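VAO-type flavoprotein oxidase VAO615 (Myceliophthora thermophila, PDB 6F72) is probably an oxidoreductase that binds one FAD per subunit bicovalently and, once reduced, reacts rapidly with molecular oxygen, though no substrate has been identified. Local coordinates at residues 226-231 against 287-292; 251-256 against 291-296. All blocks are in the same frame, centred on the assembly; numbering follows the deposited sequence.

Contact 1. Residues 226-231 against 287-292. With FAD (flavin-adenine dinucleotide), chain E.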
ATOM      1  N   GLY A 226       6.123  -2.689  -2.313  1.00 22.32           N
ATOM      2  CA  GLY A 226       7.396  -1.993  -2.171  1.00 22.05           C
ATOM      3  C   GLY A 226       7.555  -1.361  -0.790  1.00 21.74           C
ATOM      4  O   GLY A 226       6.941  -0.316  -0.510  1.00 21.41           O
ATOM      5  N   ILE A 227       8.400  -1.984   0.043  1.00 21.69           N
ATOM      6  CA  ILE A 227       8.614  -1.582   1.450  1.00 21.46           C
ATOM      7  C   ILE A 227       9.136  -0.153   1.632  1.00 21.15           C
ATOM      8  O   ILE A 227       8.750   0.517   2.578  1.00 21.05           O
ATOM      9  CB  ILE A 227       9.449  -2.631   2.243  1.00 21.79           C
ATOM     10  CG1 ILE A 227       9.253  -2.459   3.753  1.00 21.79           C
ATOM     11  CG2 ILE A 227      10.923  -2.649   1.823  1.00 21.91           C
ATOM     12  CD1 ILE A 227       9.879  -3.561   4.587  1.00 22.23           C
ATOM     13  N   VAL A 228       9.971   0.309   0.710  1.00 21.00           N
ATOM     14  CA  VAL A 228      10.607   1.636   0.764  1.00 20.75           C
ATOM     15  C   VAL A 228       9.722   2.696   0.088  1.00 20.48           C
ATOM     16  O   VAL A 228       9.917   3.902   0.273  1.00 20.31           O
ATOM     17  CB  VAL A 228      12.011   1.576   0.112  1.00 21.10           C
ATOM     18  CG1 VAL A 228      12.811   2.864   0.343  1.00 21.17           C
ATOM     19  CG2 VAL A 228      12.796   0.383   0.658  1.00 21.35           C
ATOM     20  N   GLY A 229       8.744   2.234  -0.692  1.00 20.36           N
ATOM     21  CA  GLY A 229       7.885   3.124  -1.467  1.00 20.28           C
ATOM     22  C   GLY A 229       6.715   3.694  -0.681  1.00 20.07           C
ATOM     23  O   GLY A 229       6.863   4.105   0.474  1.00 20.01           O
ATOM     24  N   GLY A 230       5.538   3.689  -1.306  1.00 20.09           N
ATOM     25  CA  GLY A 230       4.318   4.240  -0.715  1.00 19.88           C
ATOM     26  C   GLY A 230       3.891   3.547   0.555  1.00 19.78           C
ATOM     27  O   GLY A 230       3.177   4.143   1.363  1.00 19.80           O
ATOM     28  N   TYR A 231       4.323   2.296   0.724  1.00 19.73           N
ATOM     29  CA  TYR A 231       4.074   1.512   1.932  1.00 19.75           C
ATOM     30  C   TYR A 231       4.581   2.198   3.235  1.00 19.63           C
ATOM     31  O   TYR A 231       3.773   2.574   4.099  1.00 19.66           O
ATOM     32  CB  TYR A 231       4.645   0.089   1.792  1.00 19.90           C
ATOM     33  CG  TYR A 231       4.526  -0.707   3.070  1.00 20.09           C
ATOM     34  CD1 TYR A 231       3.316  -1.333   3.420  1.00 20.26           C
ATOM     35  CD2 TYR A 231       5.611  -0.783   3.975  1.00 20.07           C
ATOM     36  CE1 TYR A 231       3.202  -2.041   4.615  1.00 20.52           C
ATOM     37  CE2 TYR A 231       5.509  -1.491   5.155  1.00 20.28           C
ATOM     38  CZ  TYR A 231       4.309  -2.097   5.489  1.00 20.53           C
ATOM     39  OH  TYR A 231       4.220  -2.787   6.670  1.00 20.78           O
ATOM     40  N   ALA A 287       9.513  14.222  -2.165  1.00 19.72           N
ATOM     41  CA  ALA A 287      10.838  13.980  -2.753  1.00 20.02           C
ATOM     42  C   ALA A 287      10.873  12.590  -3.390  1.00 19.87           C
ATOM     43  O   ALA A 287      10.009  11.746  -3.110  1.00 19.52           O
ATOM     44  CB  ALA A 287      11.935  14.103  -1.686  1.00 20.07           C
ATOM     45  N   VAL A 288      11.887  12.352  -4.222  1.00 20.19           N
ATOM     46  CA  VAL A 288      12.109  11.034  -4.796  1.00 20.18           C
ATOM     47  C   VAL A 288      13.033  10.271  -3.858  1.00 20.15           C
ATOM     48  O   VAL A 288      14.174  10.692  -3.625  1.00 20.46           O
ATOM     49  CB  VAL A 288      12.710  11.118  -6.224  1.00 20.66           C
ATOM     50  CG1 VAL A 288      12.789   9.750  -6.867  1.00 20.60           C
ATOM     51  CG2 VAL A 288      11.888  12.049  -7.096  1.00 20.85           C
ATOM     52  N   VAL A 289      12.552   9.146  -3.341  1.00 19.85           N
ATOM     53  CA  VAL A 289      13.324   8.347  -2.383  1.00 19.89           C
ATOM     54  C   VAL A 289      14.179   7.330  -3.133  1.00 20.24           C
ATOM     55  O   VAL A 289      13.654   6.576  -3.973  1.00 20.21           O
ATOM     56  CB  VAL A 289      12.401   7.623  -1.370  1.00 19.48           C
ATOM     57  CG1 VAL A 289      13.122   6.485  -0.655  1.00 19.44           C
ATOM     58  CG2 VAL A 289      11.797   8.622  -0.375  1.00 19.29           C
ATOM     59  N   LEU A 290      15.476   7.316  -2.820  1.00 20.65           N
ATOM     60  CA  LEU A 290      16.425   6.352  -3.390  1.00 21.15           C
ATOM     61  C   LEU A 290      16.666   5.153  -2.485  1.00 21.18           C
ATOM     62  O   LEU A 290      16.940   4.052  -2.951  1.00 21.31           O
ATOM     63  CB  LEU A 290      17.746   7.039  -3.722  1.00 21.72           C
ATOM     64  CG  LEU A 290      17.741   8.188  -4.735  1.00 22.01           C
ATOM     65  CD1 LEU A 290      19.086   8.898  -4.665  1.00 22.59           C
ATOM     66  CD2 LEU A 290      17.480   7.699  -6.153  1.00 22.19           C
ATOM     67  N   SER A 291      16.574   5.378  -1.177  1.00 21.21           N
ATOM     68  CA  SER A 291      16.689   4.306  -0.201  1.00 21.38           C
ATOM     69  C   SER A 291      16.124   4.784   1.116  1.00 21.32           C
ATOM     70  O   SER A 291      15.926   5.991   1.316  1.00 21.25           O
ATOM     71  CB  SER A 291      18.160   3.873  -0.017  1.00 21.89           C
ATOM     72  OG  SER A 291      18.883   4.795   0.786  1.00 22.08           O
ATOM     73  N   MET A 292      15.862   3.822   2.000  1.00 21.54           N
ATOM     74  CA  MET A 292      15.601   4.091   3.412  1.00 21.68           C
ATOM     75  C   MET A 292      16.515   3.223   4.263  1.00 22.10           C
ATOM     76  O   MET A 292      16.950   2.148   3.841  1.00 22.38           O
ATOM     77  CB  MET A 292      14.119   3.839   3.757  1.00 21.41           C
ATOM     78  CG  MET A 292      13.702   2.383   3.901  1.00 21.48           C
ATOM     79  SD  MET A 292      12.010   2.224   4.498  1.00 21.42           S
ATOM     80  CE  MET A 292      11.987   0.482   4.941  1.00 21.47           C
TER
HETATM   81  PA  FAD E 601       3.556   2.284  -5.970  1.00 27.71           P
HETATM   82  O1A FAD E 601       2.197   2.356  -6.618  1.00 29.18           O
HETATM   83  O2A FAD E 601       4.722   2.056  -6.891  1.00 28.96           O
HETATM   84  O5B FAD E 601       3.779   3.631  -5.123  1.00 27.29           O
HETATM   85  C5B FAD E 601       2.749   4.194  -4.311  1.00 25.55           C
HETATM   86  C4B FAD E 601       2.944   5.694  -4.122  1.00 24.27           C
HETATM   87  O4B FAD E 601       4.233   5.942  -3.556  1.00 24.31           O
HETATM   88  C3B FAD E 601       2.883   6.504  -5.402  1.00 23.62           C
HETATM   89  O3B FAD E 601       2.269   7.756  -5.071  1.00 22.80           O
HETATM   90  C2B FAD E 601       4.335   6.739  -5.783  1.00 23.16           C
HETATM   91  O2B FAD E 601       4.509   7.967  -6.494  1.00 22.94           O
HETATM   92  C1B FAD E 601       5.020   6.774  -4.427  1.00 23.87           C
HETATM   93  N9A FAD E 601       6.405   6.246  -4.417  1.00 23.54           N
HETATM   94  C8A FAD E 601       6.749   4.940  -4.433  1.00 23.37           C
HETATM   95  N7A FAD E 601       8.097   4.800  -4.373  1.00 23.09           N
HETATM   96  C5A FAD E 601       8.626   6.032  -4.308  1.00 23.16           C
HETATM   97  C6A FAD E 601       9.991   6.596  -4.226  1.00 22.71           C
HETATM   98  N6A FAD E 601      11.059   5.767  -4.214  1.00 22.98           N
HETATM   99  N1A FAD E 601      10.126   7.942  -4.181  1.00 22.39           N
HETATM  100  C2A FAD E 601       9.063   8.775  -4.202  1.00 23.03           C
HETATM  101  N3A FAD E 601       7.785   8.325  -4.268  1.00 23.47           N
HETATM  102  C4A FAD E 601       7.510   6.989  -4.325  1.00 23.16           C
HETATM  103  N1  FAD E 601      -0.520  -1.729   2.904  1.00 30.38           N
HETATM  104  C2  FAD E 601      -0.408  -2.011   4.227  1.00 30.63           C
HETATM  105  O2  FAD E 601      -0.231  -1.070   5.036  1.00 30.15           O
HETATM  106  N3  FAD E 601      -0.485  -3.277   4.693  1.00 31.27           N
HETATM  107  C4  FAD E 601      -0.686  -4.347   3.907  1.00 30.35           C
HETATM  108  O4  FAD E 601      -0.754  -5.502   4.385  1.00 30.68           O
HETATM  109  C4X FAD E 601      -0.807  -4.118   2.450  1.00 29.87           C
HETATM  110  N5  FAD E 601      -0.995  -5.139   1.586  1.00 29.64           N
HETATM  111  C5X FAD E 601      -1.112  -4.925   0.244  1.00 28.29           C
HETATM  112  C6  FAD E 601      -1.305  -6.007  -0.642  1.00 25.79           C
HETATM  113  C7  FAD E 601      -1.417  -5.754  -2.028  1.00 25.45           C
HETATM  114  C7M FAD E 601      -1.634  -6.930  -2.962  1.00 26.35           C
HETATM  115  C8  FAD E 601      -1.318  -4.345  -2.557  1.00 24.56           C
HETATM  116  C8M FAD E 601      -1.328  -3.979  -4.034  1.00 20.20           C
HETATM  117  C9  FAD E 601      -1.125  -3.295  -1.665  1.00 26.36           C
HETATM  118  C9A FAD E 601      -1.020  -3.523  -0.289  1.00 27.54           C
HETATM  119  N10 FAD E 601      -0.804  -2.445   0.602  1.00 28.38           N
HETATM  120  C10 FAD E 601      -0.711  -2.710   1.985  1.00 29.56           C
HETATM  121  C1' FAD E 601      -0.765  -1.075   0.095  1.00 27.94           C
HETATM  122  C2' FAD E 601       0.557  -0.373   0.006  1.00 27.79           C
HETATM  123  O2' FAD E 601       0.948  -0.017   1.330  1.00 29.04           O
HETATM  124  C3' FAD E 601       0.292   0.873  -0.832  1.00 26.83           C
HETATM  125  O3' FAD E 601      -0.421   0.540  -2.042  1.00 27.33           O
HETATM  126  C4' FAD E 601       1.586   1.597  -1.170  1.00 25.74           C
HETATM  127  O4' FAD E 601       1.281   2.870  -1.742  1.00 24.49           O
HETATM  128  C5' FAD E 601       2.483   0.758  -2.083  1.00 26.27           C
HETATM  129  O5' FAD E 601       3.639   1.481  -2.475  1.00 27.08           O
HETATM  130  P   FAD E 601       4.553   0.921  -3.671  1.00 26.78           P
HETATM  131  O1P FAD E 601       4.827  -0.536  -3.427  1.00 24.13           O
HETATM  132  O2P FAD E 601       5.669   1.927  -3.828  1.00 27.14           O
HETATM  133  O3P FAD E 601       3.551   1.060  -4.931  1.00 27.06           O

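Contact 2. Residues 251-256 against 291-296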
ATOM      1  N   VAL A 251      11.664   3.836  10.573  1.00 19.98           N
ATOM      2  CA  VAL A 251      12.566   4.538   9.672  1.00 19.89           C
ATOM      3  C   VAL A 251      13.632   5.300  10.446  1.00 20.15           C
ATOM      4  O   VAL A 251      13.332   6.045  11.404  1.00 20.27           O
ATOM      5  CB  VAL A 251      11.843   5.487   8.688  1.00 19.64           C
ATOM      6  CG1 VAL A 251      12.842   6.066   7.685  1.00 19.71           C
ATOM      7  CG2 VAL A 251      10.780   4.742   7.920  1.00 19.41           C
ATOM      8  N   LEU A 252      14.885   5.101  10.028  1.00 20.25           N
ATOM      9  CA  LEU A 252      16.006   5.839  10.596  1.00 20.55           C
ATOM     10  C   LEU A 252      16.422   6.991   9.686  1.00 20.52           C
ATOM     11  O   LEU A 252      16.660   8.100  10.153  1.00 20.64           O
ATOM     12  CB  LEU A 252      17.183   4.905  10.898  1.00 20.91           C
ATOM     13  CG  LEU A 252      16.918   3.692  11.789  1.00 21.01           C
ATOM     14  CD1 LEU A 252      18.104   2.748  11.726  1.00 21.43           C
ATOM     15  CD2 LEU A 252      16.643   4.115  13.233  1.00 21.27           C
ATOM     16  N   GLU A 253      16.509   6.711   8.384  1.00 20.36           N
ATOM     17  CA  GLU A 253      17.008   7.656   7.384  1.00 20.49           C
ATOM     18  C   GLU A 253      16.257   7.471   6.095  1.00 20.20           C
ATOM     19  O   GLU A 253      15.847   6.359   5.795  1.00 20.01           O
ATOM     20  CB  GLU A 253      18.484   7.392   7.094  1.00 20.94           C
ATOM     21  CG  GLU A 253      19.377   7.705   8.284  1.00 21.40           C
ATOM     22  CD  GLU A 253      20.848   7.485   8.005  1.00 21.96           C
ATOM     23  OE1 GLU A 253      21.317   7.882   6.914  1.00 22.13           O
ATOM     24  OE2 GLU A 253      21.528   6.944   8.899  1.00 22.32           O
ATOM     25  N   TRP A 254      16.082   8.577   5.367  1.00 20.25           N
ATOM     26  CA  TRP A 254      15.615   8.591   3.982  1.00 20.16           C
ATOM     27  C   TRP A 254      16.725   9.215   3.160  1.00 20.57           C
ATOM     28  O   TRP A 254      17.205  10.302   3.492  1.00 20.82           O
ATOM     29  CB  TRP A 254      14.371   9.464   3.802  1.00 19.95           C
ATOM     30  CG  TRP A 254      13.129   8.960   4.478  1.00 19.68           C
ATOM     31  CD1 TRP A 254      12.544   9.469   5.617  1.00 19.64           C
ATOM     32  CD2 TRP A 254      12.312   7.867   4.058  1.00 19.45           C
ATOM     33  NE1 TRP A 254      11.413   8.747   5.930  1.00 19.46           N
ATOM     34  CE2 TRP A 254      11.248   7.755   4.993  1.00 19.30           C
ATOM     35  CE3 TRP A 254      12.378   6.950   2.983  1.00 19.41           C
ATOM     36  CZ2 TRP A 254      10.257   6.775   4.882  1.00 19.14           C
ATOM     37  CZ3 TRP A 254      11.398   5.968   2.885  1.00 19.22           C
ATOM     38  CH2 TRP A 254      10.347   5.893   3.823  1.00 19.08           C
ATOM     39  N   GLU A 255      17.110   8.532   2.084  1.00 20.68           N
ATOM     40  CA  GLU A 255      17.980   9.110   1.079  1.00 21.12           C
ATOM     41  C   GLU A 255      17.104   9.489  -0.112  1.00 20.96           C
ATOM     42  O   GLU A 255      16.319   8.679  -0.590  1.00 20.64           O
ATOM     43  CB  GLU A 255      19.062   8.111   0.687  1.00 21.51           C
ATOM     44  CG  GLU A 255      20.020   8.616  -0.382  1.00 22.04           C
ATOM     45  CD  GLU A 255      20.780   7.506  -1.072  1.00 22.39           C
ATOM     46  OE1 GLU A 255      20.601   6.321  -0.709  1.00 22.17           O
ATOM     47  OE2 GLU A 255      21.569   7.825  -1.993  1.00 22.99           O
ATOM     48  N   VAL A 256      17.225  10.743  -0.540  1.00 21.24           N
ATOM     49  CA  VAL A 256      16.299  11.362  -1.480  1.00 21.17           C
ATOM     50  C   VAL A 256      16.982  12.255  -2.509  1.00 21.79           C
ATOM     51  O   VAL A 256      18.122  12.675  -2.324  1.00 22.19           O
ATOM     52  CB  VAL A 256      15.188  12.216  -0.771  1.00 20.86           C
ATOM     53  CG1 VAL A 256      14.530  11.464   0.375  1.00 20.37           C
ATOM     54  CG2 VAL A 256      15.703  13.582  -0.322  1.00 21.20           C
ATOM     55  N   SER A 291      16.574   5.378  -1.177  1.00 21.21           N
ATOM     56  CA  SER A 291      16.689   4.306  -0.201  1.00 21.38           C
ATOM     57  C   SER A 291      16.124   4.784   1.116  1.00 21.32           C
ATOM     58  O   SER A 291      15.926   5.991   1.316  1.00 21.25           O
ATOM     59  CB  SER A 291      18.160   3.873  -0.017  1.00 21.89           C
ATOM     60  OG  SER A 291      18.883   4.795   0.786  1.00 22.08           O
ATOM     61  N   MET A 292      15.862   3.822   2.000  1.00 21.54           N
ATOM     62  CA  MET A 292      15.601   4.091   3.412  1.00 21.68           C
ATOM     63  C   MET A 292      16.515   3.223   4.263  1.00 22.10           C
ATOM     64  O   MET A 292      16.950   2.148   3.841  1.00 22.38           O
ATOM     65  CB  MET A 292      14.119   3.839   3.757  1.00 21.41           C
ATOM     66  CG  MET A 292      13.702   2.383   3.901  1.00 21.48           C
ATOM     67  SD  MET A 292      12.010   2.224   4.498  1.00 21.42           S
ATOM     68  CE  MET A 292      11.987   0.482   4.941  1.00 21.47           C
ATOM     69  N   THR A 293      16.838   3.710   5.449  1.00 22.40           N
ATOM     70  CA  THR A 293      17.487   2.886   6.442  1.00 22.80           C
ATOM     71  C   THR A 293      16.449   2.683   7.529  1.00 22.62           C
ATOM     72  O   THR A 293      15.786   3.640   7.948  1.00 22.36           O
ATOM     73  CB  THR A 293      18.753   3.566   6.956  1.00 23.34           C
ATOM     74  OG1 THR A 293      19.563   3.894   5.827  1.00 23.68           O
ATOM     75  CG2 THR A 293      19.532   2.650   7.911  1.00 23.79           C
ATOM     76  N   ALA A 294      16.290   1.434   7.953  1.00 22.79           N
ATOM     77  CA  ALA A 294      15.272   1.089   8.931  1.00 22.81           C
ATOM     78  C   ALA A 294      15.765   0.060   9.920  1.00 23.33           C
ATOM     79  O   ALA A 294      16.617  -0.782   9.600  1.00 23.62           O
ATOM     80  CB  ALA A 294      14.013   0.589   8.244  1.00 22.52           C
ATOM     81  N   ARG A 295      15.199   0.147  11.116  1.00 24.80           N
ATOM     82  CA  ARG A 295      15.410  -0.806  12.198  1.00 25.24           C
ATOM     83  C   ARG A 295      15.163  -2.260  11.789  1.00 25.11           C
ATOM     84  O   ARG A 295      14.199  -2.570  11.099  1.00 24.55           O
ATOM     85  CB  ARG A 295      14.520  -0.447  13.400  1.00 25.21           C
ATOM     86  CG  ARG A 295      14.615   1.010  13.837  1.00 25.47           C
ATOM     87  CD  ARG A 295      13.951   1.289  15.192  1.00 25.75           C
ATOM     88  NE  ARG A 295      12.511   1.041  15.210  1.00 25.26           N
ATOM     89  CZ  ARG A 295      11.674   1.421  16.183  1.00 25.50           C
ATOM     90  NH1 ARG A 295      12.125   2.096  17.251  1.00 26.16           N
ATOM     91  NH2 ARG A 295      10.378   1.126  16.088  1.00 24.97           N
ATOM     92  N   LEU A 296      16.080  -3.125  12.197  1.00 25.85           N
ATOM     93  CA  LEU A 296      15.872  -4.564  12.188  1.00 26.19           C
ATOM     94  C   LEU A 296      15.670  -5.020  13.612  1.00 26.79           C
ATOM     95  O   LEU A 296      16.148  -4.375  14.530  1.00 27.30           O
ATOM     96  CB  LEU A 296      17.073  -5.292  11.574  1.00 26.59           C
ATOM     97  CG  LEU A 296      17.202  -5.232  10.052  1.00 26.38           C
ATOM     98  CD1 LEU A 296      18.408  -6.046   9.615  1.00 27.00           C
ATOM     99  CD2 LEU A 296      15.940  -5.734   9.364  1.00 25.81           C
TER

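Contact 1. Residues 226-231 against 287-292
Val228 and Met292 bring the two backbones nearest, with 6.2 Å between their CA atoms, where the short helix 227-231 passes over strand 288-292 at 118° with 8.6 Å between the axes. No hydrogen bond joins the segments; the contact is apolar. Val228 CG1, anti to the backbone N (chi1 -171°), packs 3.7 Å from Met292 CG and 3.8 Å from Val289 CG1, so one methyl touches two strand side chains. The Val228 and Met292 side chains cross obliquely, and Met292 runs on extended beyond CG, bringing its CE to 4.2 Å from Ile227 CG1, the Ile227 and Met292 side chains at about a right angle. An alanine in place of Met292 would probably open a gap where CG, SD and CE now lie against Val228 and Ile227. In this PCMH-type FAD-binding domain the turn at the helix start holds the flavin-side phosphate of the pyrophosphate and the strand holds the adenine. Gly226 N and Gly230 N each donate to a phosphate oxygen, O1P and O2P of FAD, while the Val289 backbone reads the adenine edge, its N bonded to FAD N1A at 2.8 Å and its O accepting from FAD N6A at 2.7 Å. The glycine-rich turn runs close against the cofactor, with Gly229 CA 3.4 Å from FAD N7A.

Contact 2. Residues 251-256 against 291-296
The Trp254 indole meets Met292 of the partner strand obliquely, while Val251 CG1 of its own strand lies over one face, 3.4 Å above the plane and offset toward the rim. Trp254 and Met292 are a non-hydrogen-bonded pair whose side chains lie side by side, pointing the same way; Met292 CB sits 3.6 Å from Trp254 CZ3. The sulfur stands 4.7 Å from the centroid of the six-membered ring and 41° off its normal, an oblique Met-aromatic contact. Ser279 takes the indole NE1 as hydrogen-bond partner. On the other face of the sheet the Ser291 hydroxyl donates to Glu255 OE1 over 2.7 Å, using the anti lone pair of that oxygen; OG reaches it from a position between its own backbone N and carbonyl carbon (chi1 77°). Glu255 OE2 is hydrogen-bonded to His263, so both carboxylate oxygens are held and the group's rotation is probably fixed. Glu253 CB meets Thr293 CB on this same face. Leu252 CD2 packs 3.8 Å from Arg295 CG, the two side chains crossing at about a right angle. Two N-H groups grip Thr293 O from the same face of its plane, Leu252 N at 2.7 Å and Glu253 N at 3.2 Å. With Leu252 and Glu253 both opposite Thr293, this is a classic beta bulge in an antiparallel pair of the PCMH-type FAD-binding domain.

In the fold
Contacts 1 and 2 lie about 9 Å apart, centre to centre, and share Ser291 and Met292 on strand 288-298. Strand 251-257 is its antiparallel neighbour, and a probable hydrogen bond from Leu290 N to Glu255 O, 2.7 Å long, continues the pairing toward the adenine end. Leu290 and Ser291 both face Glu255 there, a second classic bulge. Trp254 bridges the two contacts: its CE3 packs 3.7 Å from Val289 CG1 and its CZ3 3.6 Å from Val228 O. Contact 1 touches FAD directly, whereas in contact 2 the Trp254 side chain remains about 7 Å from the cofactor, behind Val228 and Val289, in a second shell.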